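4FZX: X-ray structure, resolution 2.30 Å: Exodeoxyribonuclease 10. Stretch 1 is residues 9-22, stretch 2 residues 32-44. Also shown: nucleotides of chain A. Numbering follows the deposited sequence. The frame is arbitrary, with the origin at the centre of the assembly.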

# COMPACT_ATOMS: atom_id res chain seq x y z
N THR C 9 1.83 29.01 27.15
CA THR C 9 1.73 28.21 28.36
C THR C 9 2.98 28.35 29.24
O THR C 9 4.00 28.90 28.82
CB THR C 9 1.53 26.70 28.04
OG1 THR C 9 2.59 26.25 27.19
CG2 THR C 9 0.17 26.45 27.34
N CYS C 10 2.90 27.84 30.45
CA CYS C 10 4.03 27.80 31.36
C CYS C 10 5.06 26.77 30.95
O CYS C 10 6.13 26.69 31.54
CB CYS C 10 3.55 27.53 32.78
SG CYS C 10 2.45 28.80 33.41
N GLY C 11 4.74 25.96 29.96
CA GLY C 11 5.59 24.83 29.59
C GLY C 11 4.73 23.79 28.91
O GLY C 11 3.58 24.05 28.59
N LEU C 12 5.31 22.62 28.68
CA LEU C 12 4.71 21.65 27.79
C LEU C 12 3.65 20.80 28.49
O LEU C 12 2.82 20.18 27.83
CB LEU C 12 5.78 20.75 27.17
CG LEU C 12 6.60 21.45 26.07
CD1 LEU C 12 7.65 20.49 25.50
CD2 LEU C 12 5.68 21.99 24.98
N GLN C 13 3.67 20.83 29.82
CA GLN C 13 2.60 20.22 30.60
C GLN C 13 1.38 21.12 30.80
O GLN C 13 0.34 20.67 31.28
CB GLN C 13 3.12 19.73 31.95
CG GLN C 13 4.02 18.51 31.84
CD GLN C 13 5.35 18.83 31.17
OE1 GLN C 13 6.13 19.64 31.68
NE2 GLN C 13 5.61 18.20 30.03
N GLY C 14 1.49 22.39 30.43
CA GLY C 14 0.35 23.31 30.54
C GLY C 14 0.54 24.46 31.52
O GLY C 14 1.67 24.89 31.80
N GLY C 15 -0.58 24.98 32.03
CA GLY C 15 -0.60 26.31 32.64
C GLY C 15 -0.65 27.38 31.56
O GLY C 15 0.23 27.47 30.72
N ILE C 16 -1.70 28.20 31.60
CA ILE C 16 -2.02 29.08 30.50
C ILE C 16 -1.67 30.50 30.86
O ILE C 16 -2.09 31.00 31.92
CB ILE C 16 -3.52 29.05 30.21
CG1 ILE C 16 -4.02 27.60 30.26
CG2 ILE C 16 -3.84 29.78 28.89
CD1 ILE C 16 -3.41 26.69 29.17
N VAL C 17 -0.90 31.17 30.00
CA VAL C 17 -0.55 32.57 30.22
C VAL C 17 -1.16 33.48 29.18
O VAL C 17 -1.30 34.69 29.41
CB VAL C 17 0.98 32.80 30.30
CG1 VAL C 17 1.56 32.03 31.48
CG2 VAL C 17 1.67 32.37 29.00
N GLU C 18 -1.55 32.91 28.04
CA GLU C 18 -2.25 33.67 27.01
C GLU C 18 -3.12 32.74 26.16
O GLU C 18 -2.73 31.63 25.83
CB GLU C 18 -1.25 34.41 26.11
CG GLU C 18 -1.84 35.64 25.39
CD GLU C 18 -0.80 36.45 24.60
OE1 GLU C 18 0.25 35.89 24.21
OE2 GLU C 18 -1.07 37.64 24.32
N ILE C 19 -4.27 33.25 25.73
CA ILE C 19 -5.05 32.57 24.72
C ILE C 19 -5.58 33.60 23.73
O ILE C 19 -5.78 34.78 24.08
CB ILE C 19 -6.23 31.83 25.35
CG1 ILE C 19 -6.94 30.96 24.30
CG2 ILE C 19 -7.21 32.84 26.00
CD1 ILE C 19 -8.01 30.01 24.90
N ALA C 20 -5.83 33.15 22.51
CA ALA C 20 -6.33 34.04 21.46
C ALA C 20 -7.04 33.22 20.39
O ALA C 20 -6.84 32.00 20.30
CB ALA C 20 -5.18 34.81 20.85
N SER C 21 -7.84 33.90 19.56
CA SER C 21 -8.44 33.27 18.39
C SER C 21 -8.76 34.26 17.27
O SER C 21 -8.92 35.46 17.50
CB SER C 21 -9.71 32.48 18.77
OG SER C 21 -10.79 33.33 19.06
N VAL C 22 -8.85 33.74 16.04
CA VAL C 22 -9.50 34.46 14.96
C VAL C 22 -10.48 33.52 14.27
O VAL C 22 -10.39 32.29 14.42
CB VAL C 22 -8.48 34.97 13.94
CG1 VAL C 22 -7.67 36.13 14.52
CG2 VAL C 22 -7.56 33.83 13.50
N PRO C 32 -10.99 39.01 15.85
CA PRO C 32 -9.84 38.75 16.74
C PRO C 32 -10.19 38.87 18.23
O PRO C 32 -10.91 39.77 18.64
CB PRO C 32 -8.84 39.83 16.34
CG PRO C 32 -9.69 40.95 15.79
CD PRO C 32 -10.81 40.24 15.06
N MSE C 33 -9.57 38.03 19.03
CA MSE C 33 -9.81 37.98 20.46
C MSE C 33 -8.52 37.48 21.13
O MSE C 33 -7.92 36.54 20.64
CB MSE C 33 -10.97 37.00 20.74
CG MSE C 33 -11.43 36.96 22.18
SE MSE C 33 -13.03 35.84 22.45
CE MSE C 33 -14.26 36.71 21.24
N SER C 34 -8.09 38.12 22.20
CA SER C 34 -6.97 37.61 23.00
C SER C 34 -7.11 37.98 24.45
O SER C 34 -7.65 39.04 24.80
CB SER C 34 -5.63 38.11 22.47
OG SER C 34 -5.58 39.53 22.47
N HIS C 35 -6.61 37.11 25.31
CA HIS C 35 -6.53 37.43 26.72
C HIS C 35 -5.19 36.94 27.23
O HIS C 35 -4.82 35.77 26.99
CB HIS C 35 -7.63 36.70 27.51
CG HIS C 35 -9.01 37.13 27.14
ND1 HIS C 35 -9.67 36.64 26.04
CD2 HIS C 35 -9.85 38.03 27.71
CE1 HIS C 35 -10.87 37.19 25.96
NE2 HIS C 35 -11.01 38.02 26.98
N LEU C 36 -4.53 37.78 28.02
CA LEU C 36 -3.53 37.29 28.95
C LEU C 36 -4.21 36.63 30.13
O LEU C 36 -5.25 37.10 30.60
CB LEU C 36 -2.63 38.43 29.42
CG LEU C 36 -1.62 38.90 28.39
CD1 LEU C 36 -1.25 40.38 28.63
CD2 LEU C 36 -0.39 38.00 28.44
N VAL C 37 -3.57 35.61 30.67
CA VAL C 37 -4.21 34.73 31.61
C VAL C 37 -3.27 34.43 32.77
O VAL C 37 -2.07 34.20 32.57
CB VAL C 37 -4.58 33.39 30.94
CG1 VAL C 37 -5.07 32.38 31.99
CG2 VAL C 37 -5.61 33.60 29.85
N ARG C 38 -3.82 34.43 33.98
CA ARG C 38 -3.07 34.02 35.16
C ARG C 38 -2.96 32.50 35.24
O ARG C 38 -3.96 31.81 35.31
CB ARG C 38 -3.75 34.56 36.41
CG ARG C 38 -2.93 34.42 37.68
CD ARG C 38 -3.73 34.95 38.84
NE ARG C 38 -3.05 34.80 40.12
CZ ARG C 38 -3.60 35.10 41.29
NH1 ARG C 38 -4.86 35.55 41.34
NH2 ARG C 38 -2.91 34.94 42.41
N PRO C 39 -1.74 31.97 35.22
CA PRO C 39 -1.60 30.52 35.10
C PRO C 39 -1.79 29.81 36.44
O PRO C 39 -1.70 30.43 37.49
CB PRO C 39 -0.16 30.36 34.62
CG PRO C 39 0.55 31.53 35.21
CD PRO C 39 -0.43 32.66 35.20
N ASP C 40 -2.02 28.50 36.40
CA ASP C 40 -2.24 27.72 37.61
C ASP C 40 -0.90 27.29 38.23
O ASP C 40 -0.87 26.48 39.16
CB ASP C 40 -3.11 26.49 37.31
CG ASP C 40 -2.48 25.54 36.27
OD1 ASP C 40 -1.35 25.80 35.80
OD2 ASP C 40 -3.12 24.53 35.91
N ARG C 41 0.20 27.80 37.69
CA ARG C 41 1.52 27.33 38.07
C ARG C 41 2.57 28.33 37.60
O ARG C 41 2.27 29.19 36.77
CB ARG C 41 1.79 25.95 37.48
CG ARG C 41 2.15 25.98 36.00
CD ARG C 41 2.06 24.59 35.40
NE ARG C 41 0.69 24.10 35.41
CZ ARG C 41 0.32 22.89 35.00
NH1 ARG C 41 1.23 22.04 34.53
NH2 ARG C 41 -0.96 22.54 35.05
N PRO C 42 3.81 28.20 38.10
CA PRO C 42 4.86 29.14 37.70
C PRO C 42 5.21 28.99 36.22
O PRO C 42 5.17 27.89 35.68
CB PRO C 42 6.06 28.74 38.58
CG PRO C 42 5.51 27.75 39.61
CD PRO C 42 4.33 27.12 38.95
N ILE C 43 5.59 30.09 35.59
CA ILE C 43 6.08 30.06 34.22
C ILE C 43 7.54 29.59 34.20
O ILE C 43 8.40 30.20 34.84
CB ILE C 43 6.02 31.45 33.58
CG1 ILE C 43 4.60 32.01 33.63
CG2 ILE C 43 6.58 31.44 32.16
CD1 ILE C 43 4.55 33.51 33.46
N SER C 44 7.82 28.54 33.43
CA SER C 44 9.19 28.04 33.30
C SER C 44 10.05 28.96 32.45
O SER C 44 9.57 29.57 31.51
CB SER C 44 9.19 26.63 32.71
OG SER C 44 8.96 26.67 31.31
P DG A 17 3.54 26.68 20.42
OP1 DG A 17 2.55 27.76 20.27
OP2 DG A 17 4.74 26.70 19.57
O5' DG A 17 3.99 26.57 21.94
C5' DG A 17 3.01 26.59 22.95
C4' DG A 17 3.61 26.79 24.32
O4' DG A 17 4.31 25.60 24.69
C3' DG A 17 4.63 27.92 24.46
O3' DG A 17 3.94 29.12 24.76
C2' DG A 17 5.47 27.45 25.66
C1' DG A 17 5.42 25.93 25.51
N9 DG A 17 6.57 25.40 24.81
C8 DG A 17 6.72 25.28 23.45
N7 DG A 17 7.85 24.76 23.12
C5 DG A 17 8.48 24.51 24.33
C6 DG A 17 9.74 23.94 24.59
O6 DG A 17 10.55 23.52 23.75
N1 DG A 17 10.01 23.88 25.96
C2 DG A 17 9.14 24.32 26.96
N2 DG A 17 9.57 24.19 28.24
N3 DG A 17 7.96 24.86 26.72
C4 DG A 17 7.71 24.92 25.39
P DA A 16 5.69 23.64 16.43
OP1 DA A 16 4.95 24.64 15.62
OP2 DA A 16 7.12 23.81 16.81
O5' DA A 16 4.83 23.38 17.76
C5' DA A 16 3.43 23.23 17.70
C4' DA A 16 2.86 23.12 19.11
O4' DA A 16 3.09 21.77 19.61
C3' DA A 16 3.50 24.05 20.15
O3' DA A 16 2.78 25.30 20.22
C2' DA A 16 3.39 23.23 21.44
C1' DA A 16 3.52 21.80 20.94
N9 DA A 16 4.88 21.33 21.02
C8 DA A 16 6.00 21.93 20.53
N7 DA A 16 7.10 21.31 20.84
C5 DA A 16 6.68 20.23 21.57
C6 DA A 16 7.38 19.20 22.20
N6 DA A 16 8.71 19.08 22.17
N1 DA A 16 6.66 18.30 22.89
C2 DA A 16 5.32 18.44 22.93
N3 DA A 16 4.54 19.38 22.39
C4 DA A 16 5.31 20.24 21.71
O HOH W 1 -3.61 27.78 33.78

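Antiparallel strands join through a simple alternation, in which pairs linked by two backbone hydrogen bonds take turns with pairs linked by none, and exodeoxyribonuclease 10 offers a compact example. Strand 32-36 runs against strand 18-22, their directions 178° apart and their axes approaching to 4.6 Å. Ile19 and His35 form one hydrogen-bonded pair, with Ile19 N to His35 O at 2.9 Å and His35 N to Ile19 O at 2.8 Å. Two residues along, Ser21 N donates to Met33 O at 2.9 Å and Met33 N to Ser21 O at 3.1 Å, the latter less straight at 138°. Between them lies the non-hydrogen-bonded pair Ala20 and Ser34, whose CA atoms come within 3.9 Å; here the carbonyls meet CA hydrogens instead, as in the 3.1 Å contact of Ala20 CA with Met33 O.

The ladder extends past the strand to Val37 N, which donates to Val17 O at 2.8 Å. There the chain of the first stretch turns a corner, and the pattern lapses: Ile16 N and Asp40 N both donate to a single water, which bridges the stretches where no direct backbone bond does. Farther on, Cys10 O restores direct hydrogen bonding between the stretches by accepting from both Ser44 N (3.1 Å) and Ser44 OG (2.8 Å). Ser44 also caps the helix that follows.

Side chains follow the same alternation. Ala20 and Ser34 share a face with Glu18 and Leu36, and Ala20 CB rests 3.7 Å from Ser34 CB, as the close CA approach of this pair implies. On the other face, Ile19 and His35 lie beside Ser21 and Met33, a selenomethionine whose end leads away from the partner strand.

Beyond the strands, apolar groups gather around the corner. Val17 CG1 packs 3.7 Å from Ile43 CG1 and 3.9 Å from Pro39 CG, while Cys10 SG sits 3.3 Å from Pro39 CB, so that two residues of each stretch share one buried cluster.

Glycine makes room for the charged partners. Arg41 NE binds Asp40 OD1 at 2.7 Å in a salt bridge, and Arg41 NH2 reaches Asp40 OD2 at 3.1 Å, which holds the guanidinium with one face over Gly15 N and Gly14 O. Gly15 CA lies 3.3 Å from Asp40 OD1; a CB on Gly15 would fall 2.9 Å from Arg41 CG, a clash, and its backbone angles already call for glycine. The place of Arg41 CG thus leaves no room for a side chain at Gly15.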